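Local coordinates for protein Zn-dependent hydrolase of metallo-beta-lactamase superfamily TM0207 (Thermotoga maritima, PDB 1VJN) that probably acts as a zinc-dependent hydrolase of the metallo-beta-lactamase superfamily, although its substrate is not known, at residues Phe23-Thr34 and Phe111-His120; Val146-Ala157 and Phe181-Leu192. One frame throughout, in Å; residues are numbered along the deposited sequence.

Contact 1. Residues Phe23-Thr34 and Phe111-His120; sequences FALEMEGKTIVT and FEGEGIKVCH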
loop_
_atom_site.group_PDB
_atom_site.type_symbol
_atom_site.label_atom_id
_atom_site.label_comp_id
_atom_site.label_asym_id
_atom_site.label_seq_id
_atom_site.Cartn_x
_atom_site.Cartn_y
_atom_site.Cartn_z
ATOM N N PHE A 23 -6.238 -2.269 -2.737
ATOM C CA PHE A 23 -6.152 -1.242 -3.743
ATOM C C PHE A 23 -5.990 -1.839 -5.132
ATOM O O PHE A 23 -5.322 -2.870 -5.296
ATOM C CB PHE A 23 -4.888 -0.418 -3.494
ATOM C CG PHE A 23 -4.866 0.302 -2.181
ATOM C CD1 PHE A 23 -4.490 -0.359 -1.018
ATOM C CD2 PHE A 23 -5.165 1.641 -2.118
ATOM C CE1 PHE A 23 -4.467 0.298 0.202
ATOM C CE2 PHE A 23 -5.128 2.308 -0.900
ATOM C CZ PHE A 23 -4.779 1.635 0.257
ATOM N N ALA A 24 -6.592 -1.201 -6.120
ATOM C CA ALA A 24 -6.253 -1.470 -7.527
ATOM C C ALA A 24 -5.355 -0.340 -7.969
ATOM O O ALA A 24 -5.709 0.853 -7.819
ATOM C CB ALA A 24 -7.494 -1.587 -8.440
ATOM N N LEU A 25 -4.174 -0.723 -8.457
ATOM C CA LEU A 25 -3.213 0.184 -9.113
ATOM C C LEU A 25 -3.217 -0.039 -10.605
ATOM O O LEU A 25 -2.983 -1.151 -11.078
ATOM C CB LEU A 25 -1.781 -0.072 -8.603
ATOM C CG LEU A 25 -1.610 -0.213 -7.112
ATOM C CD1 LEU A 25 -0.169 -0.627 -6.794
ATOM C CD2 LEU A 25 -1.972 1.080 -6.435
ATOM N N GLU A 26 -3.463 1.013 -11.357
ATOM C CA GLU A 26 -3.362 0.955 -12.798
ATOM C C GLU A 26 -2.166 1.753 -13.322
ATOM O O GLU A 26 -2.023 2.948 -13.060
ATOM C CB GLU A 26 -4.631 1.457 -13.428
ATOM C CG GLU A 26 -5.835 0.639 -13.029
ATOM C CD GLU A 26 -7.148 1.296 -13.407
ATOM O OE1 GLU A 26 -7.308 1.717 -14.582
ATOM O OE2 GLU A 26 -8.028 1.378 -12.528
HETATM N N MSE A 27 -1.309 1.058 -14.053
HETATM C CA MSE A 27 -0.099 1.614 -14.625
HETATM C C MSE A 27 0.320 0.720 -15.800
HETATM O O MSE A 27 0.322 -0.501 -15.675
HETATM C CB MSE A 27 1.022 1.686 -13.571
HETATM C CG MSE A 27 1.222 0.405 -12.729
HETATM SE SE MSE A 27 2.776 0.444 -11.404
HETATM C CE MSE A 27 2.999 2.464 -11.081
ATOM N N GLU A 28 0.644 1.339 -16.935
ATOM C CA GLU A 28 1.142 0.630 -18.126
ATOM C C GLU A 28 0.060 -0.191 -18.832
ATOM O O GLU A 28 0.382 -1.209 -19.428
ATOM C CB GLU A 28 2.299 -0.321 -17.765
ATOM C CG GLU A 28 3.358 0.242 -16.823
ATOM C CD GLU A 28 4.324 1.177 -17.519
ATOM O OE1 GLU A 28 4.333 1.231 -18.775
ATOM O OE2 GLU A 28 5.074 1.865 -16.794
ATOM N N GLY A 29 -1.203 0.235 -18.777
ATOM C CA GLY A 29 -2.322 -0.583 -19.274
ATOM C C GLY A 29 -2.464 -1.911 -18.515
ATOM O O GLY A 29 -2.966 -2.882 -19.062
ATOM N N LYS A 30 -1.977 -1.975 -17.268
ATOM C CA LYS A 30 -2.105 -3.169 -16.451
ATOM C C LYS A 30 -2.726 -2.787 -15.126
ATOM O O LYS A 30 -2.708 -1.636 -14.760
ATOM C CB LYS A 30 -0.746 -3.825 -16.197
ATOM C CG LYS A 30 -0.024 -4.297 -17.471
ATOM C CD LYS A 30 -0.893 -5.267 -18.319
ATOM C CE LYS A 30 -0.239 -5.635 -19.675
ATOM N NZ LYS A 30 -1.210 -5.532 -20.815
ATOM N N THR A 31 -3.232 -3.781 -14.416
ATOM C CA THR A 31 -3.885 -3.604 -13.148
ATOM C C THR A 31 -3.326 -4.541 -12.138
ATOM O O THR A 31 -3.235 -5.741 -12.352
ATOM C CB THR A 31 -5.415 -3.870 -13.323
ATOM O OG1 THR A 31 -5.979 -2.841 -14.124
ATOM C CG2 THR A 31 -6.160 -3.759 -12.009
ATOM N N ILE A 32 -2.939 -3.979 -11.003
ATOM C CA ILE A 32 -2.466 -4.762 -9.860
ATOM C C ILE A 32 -3.481 -4.607 -8.733
ATOM O O ILE A 32 -3.933 -3.490 -8.466
ATOM C CB ILE A 32 -1.123 -4.222 -9.401
ATOM C CG1 ILE A 32 -0.082 -4.381 -10.518
ATOM C CG2 ILE A 32 -0.672 -4.932 -8.190
ATOM C CD1 ILE A 32 0.994 -3.353 -10.498
ATOM N N VAL A 33 -3.873 -5.708 -8.114
ATOM C CA VAL A 33 -4.718 -5.672 -6.927
ATOM C C VAL A 33 -3.936 -6.211 -5.714
ATOM O O VAL A 33 -3.356 -7.307 -5.747
ATOM C CB VAL A 33 -6.054 -6.415 -7.130
ATOM C CG1 VAL A 33 -6.944 -6.315 -5.830
ATOM C CG2 VAL A 33 -6.810 -5.844 -8.314
ATOM N N THR A 34 -3.846 -5.404 -4.669
ATOM C CA THR A 34 -3.211 -5.829 -3.430
ATOM C C THR A 34 -4.230 -6.353 -2.465
ATOM O O THR A 34 -5.303 -5.812 -2.388
ATOM C CB THR A 34 -2.525 -4.688 -2.735
ATOM O OG1 THR A 34 -3.495 -3.694 -2.374
ATOM C CG2 THR A 34 -1.589 -4.002 -3.719
ATOM N N PHE A 111 6.089 -1.625 -6.549
ATOM C CA PHE A 111 5.698 -1.626 -7.962
ATOM C C PHE A 111 6.384 -0.452 -8.662
ATOM O O PHE A 111 6.304 0.706 -8.217
ATOM C CB PHE A 111 4.186 -1.531 -8.091
ATOM C CG PHE A 111 3.470 -2.477 -7.191
ATOM C CD1 PHE A 111 3.264 -3.792 -7.578
ATOM C CD2 PHE A 111 3.024 -2.072 -5.956
ATOM C CE1 PHE A 111 2.624 -4.666 -6.762
ATOM C CE2 PHE A 111 2.388 -2.955 -5.125
ATOM C CZ PHE A 111 2.198 -4.250 -5.513
ATOM N N GLU A 112 7.073 -0.759 -9.747
ATOM C CA GLU A 112 7.842 0.238 -10.476
ATOM C C GLU A 112 7.241 0.322 -11.857
ATOM O O GLU A 112 7.255 -0.659 -12.594
ATOM C CB GLU A 112 9.321 -0.155 -10.517
ATOM C CG GLU A 112 10.239 0.874 -11.170
ATOM C CD GLU A 112 11.711 0.759 -10.735
ATOM O OE1 GLU A 112 12.066 -0.124 -9.916
ATOM O OE2 GLU A 112 12.532 1.582 -11.207
ATOM N N GLY A 113 6.664 1.476 -12.179
ATOM C CA GLY A 113 5.945 1.637 -13.436
ATOM C C GLY A 113 5.632 3.071 -13.775
ATOM O O GLY A 113 5.195 3.838 -12.919
ATOM N N GLU A 114 5.839 3.419 -15.042
ATOM C CA GLU A 114 5.680 4.788 -15.524
ATOM C C GLU A 114 6.603 5.760 -14.801
ATOM O O GLU A 114 6.182 6.873 -14.486
ATOM C CB GLU A 114 4.219 5.252 -15.384
ATOM C CG GLU A 114 3.403 5.051 -16.659
ATOM C CD GLU A 114 2.075 4.392 -16.376
ATOM O OE1 GLU A 114 1.837 4.066 -15.183
ATOM O OE2 GLU A 114 1.288 4.194 -17.335
ATOM N N GLY A 115 7.846 5.345 -14.551
ATOM C CA GLY A 115 8.752 6.108 -13.682
ATOM C C GLY A 115 8.150 6.561 -12.338
ATOM O O GLY A 115 8.416 7.665 -11.873
ATOM N N ILE A 116 7.312 5.726 -11.737
ATOM C CA ILE A 116 6.756 5.980 -10.409
ATOM C C ILE A 116 6.946 4.678 -9.647
ATOM O O ILE A 116 6.726 3.595 -10.223
ATOM C CB ILE A 116 5.255 6.395 -10.483
ATOM C CG1 ILE A 116 5.095 7.716 -11.266
ATOM C CG2 ILE A 116 4.666 6.566 -9.067
ATOM C CD1 ILE A 116 3.659 8.294 -11.312
ATOM N N LYS A 117 7.406 4.778 -8.398
ATOM C CA LYS A 117 7.549 3.633 -7.517
ATOM C C LYS A 117 6.499 3.714 -6.423
ATOM O O LYS A 117 6.408 4.693 -5.665
ATOM C CB LYS A 117 8.951 3.553 -6.876
ATOM C CG LYS A 117 10.040 3.016 -7.785
ATOM C CD LYS A 117 11.384 3.526 -7.327
ATOM C CE LYS A 117 12.533 2.848 -8.039
ATOM N NZ LYS A 117 12.806 3.498 -9.365
ATOM N N VAL A 118 5.692 2.670 -6.354
ATOM C CA VAL A 118 4.611 2.584 -5.401
ATOM C C VAL A 118 4.953 1.474 -4.449
ATOM O O VAL A 118 5.425 0.411 -4.889
ATOM C CB VAL A 118 3.271 2.282 -6.106
ATOM C CG1 VAL A 118 2.123 2.230 -5.084
ATOM C CG2 VAL A 118 2.989 3.325 -7.191
ATOM N N CYS A 119 4.726 1.718 -3.158
ATOM C CA CYS A 119 4.995 0.741 -2.085
ATOM C C CYS A 119 3.793 0.471 -1.190
ATOM O O CYS A 119 3.280 1.351 -0.525
ATOM C CB CYS A 119 6.168 1.205 -1.190
ATOM S SG CYS A 119 6.713 -0.004 0.042
ATOM N N HIS A 120 3.429 -0.797 -1.092
ATOM C CA HIS A 120 2.399 -1.226 -0.173
ATOM C C HIS A 120 3.088 -1.923 0.975
ATOM O O HIS A 120 3.676 -3.005 0.826
ATOM C CB HIS A 120 1.483 -2.205 -0.882
ATOM C CG HIS A 120 0.275 -2.610 -0.106
ATOM N ND1 HIS A 120 0.334 -3.439 0.996
ATOM C CD2 HIS A 120 -1.039 -2.389 -0.346
ATOM C CE1 HIS A 120 -0.894 -3.653 1.433
ATOM N NE2 HIS A 120 -1.748 -3.060 0.613
#

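Contact 2. Residues Val146-Ala157 and Phe181-Leu192; sequences VGGTYTIGPKEA and FNLLPVDDFLKL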
loop_
_atom_site.group_PDB
_atom_site.type_symbol
_atom_site.label_atom_id
_atom_site.label_comp_id
_atom_site.label_asym_id
_atom_site.label_seq_id
_atom_site.Cartn_x
_atom_site.Cartn_y
_atom_site.Cartn_z
ATOM N N VAL A 146 -1.180 2.811 9.986
ATOM C CA VAL A 146 -0.979 3.761 11.060
ATOM C C VAL A 146 -1.819 3.530 12.329
ATOM O O VAL A 146 -1.853 4.396 13.202
ATOM C CB VAL A 146 -1.293 5.211 10.564
ATOM C CG1 VAL A 146 -0.404 5.583 9.369
ATOM C CG2 VAL A 146 -2.805 5.403 10.224
ATOM N N GLY A 147 -2.507 2.396 12.439
ATOM C CA GLY A 147 -3.396 2.164 13.586
ATOM C C GLY A 147 -2.754 1.792 14.917
ATOM O O GLY A 147 -3.448 1.823 15.934
ATOM N N GLY A 148 -1.490 1.348 14.923
ATOM C CA GLY A 148 -0.690 1.269 16.178
ATOM C C GLY A 148 -0.524 0.046 17.095
ATOM O O GLY A 148 0.424 -0.003 17.926
ATOM N N THR A 149 -1.394 -0.931 17.006
ATOM C CA THR A 149 -1.271 -2.103 17.921
ATOM C C THR A 149 -0.876 -3.341 17.110
ATOM O O THR A 149 0.100 -4.017 17.405
ATOM C CB THR A 149 -2.638 -2.301 18.571
ATOM O OG1 THR A 149 -2.857 -1.221 19.469
ATOM C CG2 THR A 149 -2.724 -3.529 19.465
ATOM N N TYR A 150 -1.655 -3.591 16.057
ATOM C CA TYR A 150 -1.493 -4.715 15.130
ATOM C C TYR A 150 -0.468 -4.374 14.042
ATOM O O TYR A 150 0.023 -5.249 13.345
ATOM C CB TYR A 150 -2.847 -5.009 14.479
ATOM C CG TYR A 150 -3.891 -5.091 15.539
ATOM C CD1 TYR A 150 -3.890 -6.146 16.449
ATOM C CD2 TYR A 150 -4.829 -4.069 15.707
ATOM C CE1 TYR A 150 -4.831 -6.212 17.473
ATOM C CE2 TYR A 150 -5.770 -4.123 16.713
ATOM C CZ TYR A 150 -5.770 -5.192 17.599
ATOM O OH TYR A 150 -6.701 -5.236 18.620
ATOM N N THR A 151 -0.198 -3.089 13.884
ATOM C CA THR A 151 0.826 -2.581 12.983
ATOM C C THR A 151 1.528 -1.465 13.693
ATOM O O THR A 151 1.248 -1.161 14.842
ATOM C CB THR A 151 0.191 -2.018 11.677
ATOM O OG1 THR A 151 -0.607 -0.847 11.962
ATOM C CG2 THR A 151 -0.801 -3.028 11.046
ATOM N N ILE A 152 2.410 -0.801 12.982
ATOM C CA ILE A 152 3.001 0.424 13.461
ATOM C C ILE A 152 1.927 1.471 13.667
ATOM O O ILE A 152 0.822 1.366 13.116
ATOM C CB ILE A 152 4.071 0.941 12.495
ATOM C CG1 ILE A 152 3.583 0.981 11.033
ATOM C CG2 ILE A 152 5.298 0.035 12.550
ATOM C CD1 ILE A 152 4.552 1.703 10.067
ATOM N N GLY A 153 2.278 2.441 14.488
ATOM C CA GLY A 153 1.462 3.569 14.838
ATOM C C GLY A 153 1.896 4.768 14.032
ATOM O O GLY A 153 2.785 4.667 13.166
ATOM N N PRO A 154 1.272 5.907 14.321
ATOM C CA PRO A 154 1.477 7.128 13.560
ATOM C C PRO A 154 2.914 7.672 13.516
ATOM O O PRO A 154 3.380 8.035 12.442
ATOM C CB PRO A 154 0.511 8.136 14.234
ATOM C CG PRO A 154 0.140 7.572 15.528
ATOM C CD PRO A 154 0.283 6.080 15.389
ATOM N N LYS A 155 3.607 7.746 14.661
ATOM C CA LYS A 155 4.932 8.280 14.648
ATOM C C LYS A 155 5.909 7.369 13.926
ATOM O O LYS A 155 6.777 7.834 13.207
ATOM C CB LYS A 155 5.398 8.552 16.066
ATOM C CG LYS A 155 4.494 9.538 16.823
ATOM C CD LYS A 155 5.114 9.948 18.185
ATOM C CE LYS A 155 4.498 11.282 18.736
ATOM N NZ LYS A 155 5.240 11.855 19.938
ATOM N N GLU A 156 5.765 6.055 14.097
ATOM C CA GLU A 156 6.627 5.117 13.417
ATOM C C GLU A 156 6.316 5.147 11.919
ATOM O O GLU A 156 7.202 4.931 11.118
ATOM C CB GLU A 156 6.392 3.697 13.917
ATOM C CG GLU A 156 6.844 3.436 15.347
ATOM C CD GLU A 156 6.260 2.132 15.887
ATOM O OE1 GLU A 156 4.995 1.986 15.974
ATOM O OE2 GLU A 156 7.065 1.260 16.210
ATOM N N ALA A 157 5.055 5.378 11.535
ATOM C CA ALA A 157 4.734 5.445 10.094
ATOM C C ALA A 157 5.388 6.646 9.434
ATOM O O ALA A 157 5.899 6.541 8.311
ATOM C CB ALA A 157 3.266 5.461 9.859
ATOM N N PHE A 181 -11.485 -1.552 17.637
ATOM C CA PHE A 181 -10.806 -2.030 18.843
ATOM C C PHE A 181 -9.285 -1.934 18.739
ATOM O O PHE A 181 -8.651 -2.520 17.844
ATOM C CB PHE A 181 -11.240 -3.460 19.182
ATOM C CG PHE A 181 -10.935 -3.854 20.584
ATOM C CD1 PHE A 181 -11.819 -3.587 21.605
ATOM C CD2 PHE A 181 -9.731 -4.486 20.882
ATOM C CE1 PHE A 181 -11.513 -3.929 22.913
ATOM C CE2 PHE A 181 -9.416 -4.838 22.197
ATOM C CZ PHE A 181 -10.302 -4.560 23.197
ATOM N N ASN A 182 -8.710 -1.155 19.643
ATOM C CA ASN A 182 -7.281 -0.886 19.640
ATOM C C ASN A 182 -6.739 -0.394 18.332
ATOM O O ASN A 182 -5.630 -0.800 17.922
ATOM C CB ASN A 182 -6.491 -2.145 20.019
ATOM C CG ASN A 182 -6.399 -2.338 21.475
ATOM O OD1 ASN A 182 -6.496 -1.383 22.254
ATOM N ND2 ASN A 182 -6.187 -3.565 21.874
ATOM N N LEU A 183 -7.488 0.464 17.650
ATOM C CA LEU A 183 -6.970 1.098 16.451
ATOM C C LEU A 183 -7.079 2.609 16.610
ATOM O O LEU A 183 -8.131 3.100 16.944
ATOM C CB LEU A 183 -7.783 0.696 15.253
ATOM C CG LEU A 183 -7.640 -0.681 14.674
ATOM C CD1 LEU A 183 -8.529 -0.746 13.457
ATOM C CD2 LEU A 183 -6.172 -0.940 14.310
ATOM N N LEU A 184 -6.001 3.334 16.333
ATOM C CA LEU A 184 -6.009 4.782 16.453
ATOM C C LEU A 184 -6.683 5.414 15.243
ATOM O O LEU A 184 -6.684 4.842 14.149
ATOM C CB LEU A 184 -4.582 5.301 16.577
ATOM C CG LEU A 184 -3.816 4.858 17.832
ATOM C CD1 LEU A 184 -2.326 5.155 17.718
ATOM C CD2 LEU A 184 -4.409 5.491 19.126
ATOM N N PRO A 185 -7.264 6.596 15.431
ATOM C CA PRO A 185 -7.824 7.333 14.323
ATOM C C PRO A 185 -6.729 7.838 13.364
ATOM O O PRO A 185 -5.609 8.046 13.784
ATOM C CB PRO A 185 -8.529 8.494 15.002
ATOM C CG PRO A 185 -7.791 8.687 16.247
ATOM C CD PRO A 185 -7.451 7.307 16.715
ATOM N N VAL A 186 -7.086 8.025 12.090
ATOM C CA VAL A 186 -6.177 8.587 11.111
ATOM C C VAL A 186 -5.736 10.003 11.531
ATOM O O VAL A 186 -4.645 10.435 11.212
ATOM C CB VAL A 186 -6.810 8.577 9.663
ATOM C CG1 VAL A 186 -7.911 9.572 9.494
ATOM C CG2 VAL A 186 -5.719 8.826 8.648
ATOM N N ASP A 187 -6.572 10.700 12.287
ATOM C CA ASP A 187 -6.233 12.049 12.758
ATOM C C ASP A 187 -4.928 12.098 13.564
ATOM O O ASP A 187 -4.239 13.115 13.540
ATOM C CB ASP A 187 -7.372 12.621 13.605
ATOM C CG ASP A 187 -8.625 12.982 12.777
ATOM O OD1 ASP A 187 -8.640 12.846 11.517
ATOM O OD2 ASP A 187 -9.665 13.424 13.337
ATOM N N ASP A 188 -4.575 11.003 14.267
ATOM C CA ASP A 188 -3.304 10.953 15.014
ATOM C C ASP A 188 -2.085 10.969 14.114
ATOM O O ASP A 188 -1.029 11.424 14.483
ATOM C CB ASP A 188 -3.224 9.685 15.874
ATOM C CG ASP A 188 -4.151 9.727 17.065
ATOM O OD1 ASP A 188 -4.987 10.655 17.173
ATOM O OD2 ASP A 188 -4.126 8.855 17.951
ATOM N N PHE A 189 -2.206 10.418 12.934
ATOM C CA PHE A 189 -1.147 10.516 11.941
ATOM C C PHE A 189 -1.159 11.888 11.280
ATOM O O PHE A 189 -0.113 12.528 11.104
ATOM C CB PHE A 189 -1.368 9.398 10.955
ATOM C CG PHE A 189 -0.342 9.292 9.880
ATOM C CD1 PHE A 189 0.963 8.969 10.173
ATOM C CD2 PHE A 189 -0.717 9.450 8.533
ATOM C CE1 PHE A 189 1.890 8.833 9.178
ATOM C CE2 PHE A 189 0.218 9.327 7.530
ATOM C CZ PHE A 189 1.514 9.009 7.839
ATOM N N LEU A 190 -2.339 12.380 10.925
ATOM C CA LEU A 190 -2.436 13.667 10.200
ATOM C C LEU A 190 -1.843 14.849 10.965
ATOM O O LEU A 190 -1.292 15.774 10.368
ATOM C CB LEU A 190 -3.894 13.992 9.836
ATOM C CG LEU A 190 -4.613 12.933 9.010
ATOM C CD1 LEU A 190 -6.053 13.368 8.672
ATOM C CD2 LEU A 190 -3.841 12.605 7.752
ATOM N N LYS A 191 -1.987 14.842 12.284
ATOM C CA LYS A 191 -1.438 15.906 13.107
ATOM C C LYS A 191 0.103 16.026 13.033
ATOM O O LYS A 191 0.665 17.020 13.462
ATOM C CB LYS A 191 -1.918 15.799 14.565
ATOM C CG LYS A 191 -1.615 14.481 15.262
ATOM C CD LYS A 191 -1.118 14.645 16.707
ATOM C CE LYS A 191 -2.087 15.404 17.615
ATOM N NZ LYS A 191 -1.403 15.858 18.897
ATOM N N LEU A 192 0.778 15.049 12.435
ATOM C CA LEU A 192 2.230 15.063 12.364
ATOM C C LEU A 192 2.752 15.764 11.130
ATOM O O LEU A 192 3.964 15.892 10.954
ATOM C CB LEU A 192 2.746 13.618 12.404
ATOM C CG LEU A 192 2.351 12.814 13.654
ATOM C CD1 LEU A 192 2.813 11.343 13.497
ATOM C CD2 LEU A 192 2.898 13.446 14.961
HETATM O O HOH W 1 -2.815 7.159 13.402
HETATM O O HOH W 2 -3.353 1.302 18.498
#

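Contact 1. Residues Phe23-Thr34 and Phe111-His120
The amide of E28 reaches across to E114, its N giving a 3.0 Å hydrogen bond to OE2 that arrives from above the carboxylate plane, 49° out of it. A return bond runs from E114 N to E28 OE2, modelled so short that it is doubtful; if real, each hairpin turn lends the other a carboxylate. The two carboxylates stack with planes 20° apart, and the N-H groups may partly offset the repulsion of these like charges. Beneath the turns, selenomethionine M27 bends at chi3 (24°) and brings CE to 3.2 Å from G113 O and 4.0 Å from V118 CG2; G113 leaves room for its SE. Deeper in, L25 CD1 and I32 CG2 both come obliquely onto the same side of the F111 ring, 3.6 Å from F111 CD2 and CE1 respectively. At the far end T34 OG1 comes within 3.4 Å of H120 CD2, while A21 O bonds to both T34 OG1 and H120 NE2; F23 CD1 sits at the edge of the imidazole. Two beta-hairpins, one from each sheet, meet here between the central sheets of the alpha-beta/beta-alpha sandwich of the metallo-hydrolase/oxidoreductase fold.

Contact 2. Residues Val146-Ala157 and Phe181-Leu192
L184 N donates to G147 O at 3.0 Å, nearly straight at 165°, and this is the direct backbone bond between the two loops. The same oxygen also takes a proton from a water 2.6 Å away, which donates again to N182 O and accepts from T149 OG1 at 2.7 Å, so one solvent molecule ties three residues together. A second water bridges V146 O and P185 O, giving a proton to each. Toward the exposed end, Y150 OH makes at most a weak bond to F181 O, which lies at the edge of the tyrosine ring; L183 CD2 meets that edge too, 3.7 Å from Y150 CD2, and T149 CG2 sits over one face.

Toward the helices the contact turns apolar. L184 CD1 packs on P154 CD at 3.6 Å, across the first turn of helix 154-163. G153 holds the N-cap position there, and E156 OE1 accepts from G153 N. F189 and P154 carry the apolar part: chi1 of -177° turns the F189 ring away from its own N and sets one face against V146 CG1, 3.7 Å from the ring centroid in a CH-pi contact. P154 O lies in the ring plane at the edge, A157 CB is 3.7 Å from F189 CE1, and L192 CD1 closes over the same proline. F193, I169 and P171 also pack on F189. Backbone groups and two waters therefore join the loops, whereas largely apolar packing, with V146, A157 and F189 buried, seats helix 187-190 against helix 154-163, without any salt bridge between the segments.

From the N terminus, the chain first makes the hairpin 23-34 in the six-stranded sheet, then runs through 76 residues without a helix before hairpin 111-120 of the eight-stranded sheet closes contact 1. The chain goes on through helix 130-136 and strand 141-145, and only then opens contact 2, a shorter loop of 23 residues that takes in the rest of helix 154-163 and strand 168-172 and returns at 181-192. The loops follow in series, neither nesting nor crossing. The centres of contacts 1 and 2 are about 25 Å apart, and the nearest atoms of contacts 1 and 2 about 10 Å. Contact 1 fastens sheet to sheet; contact 2 fastens helices and loops outside the second sheet.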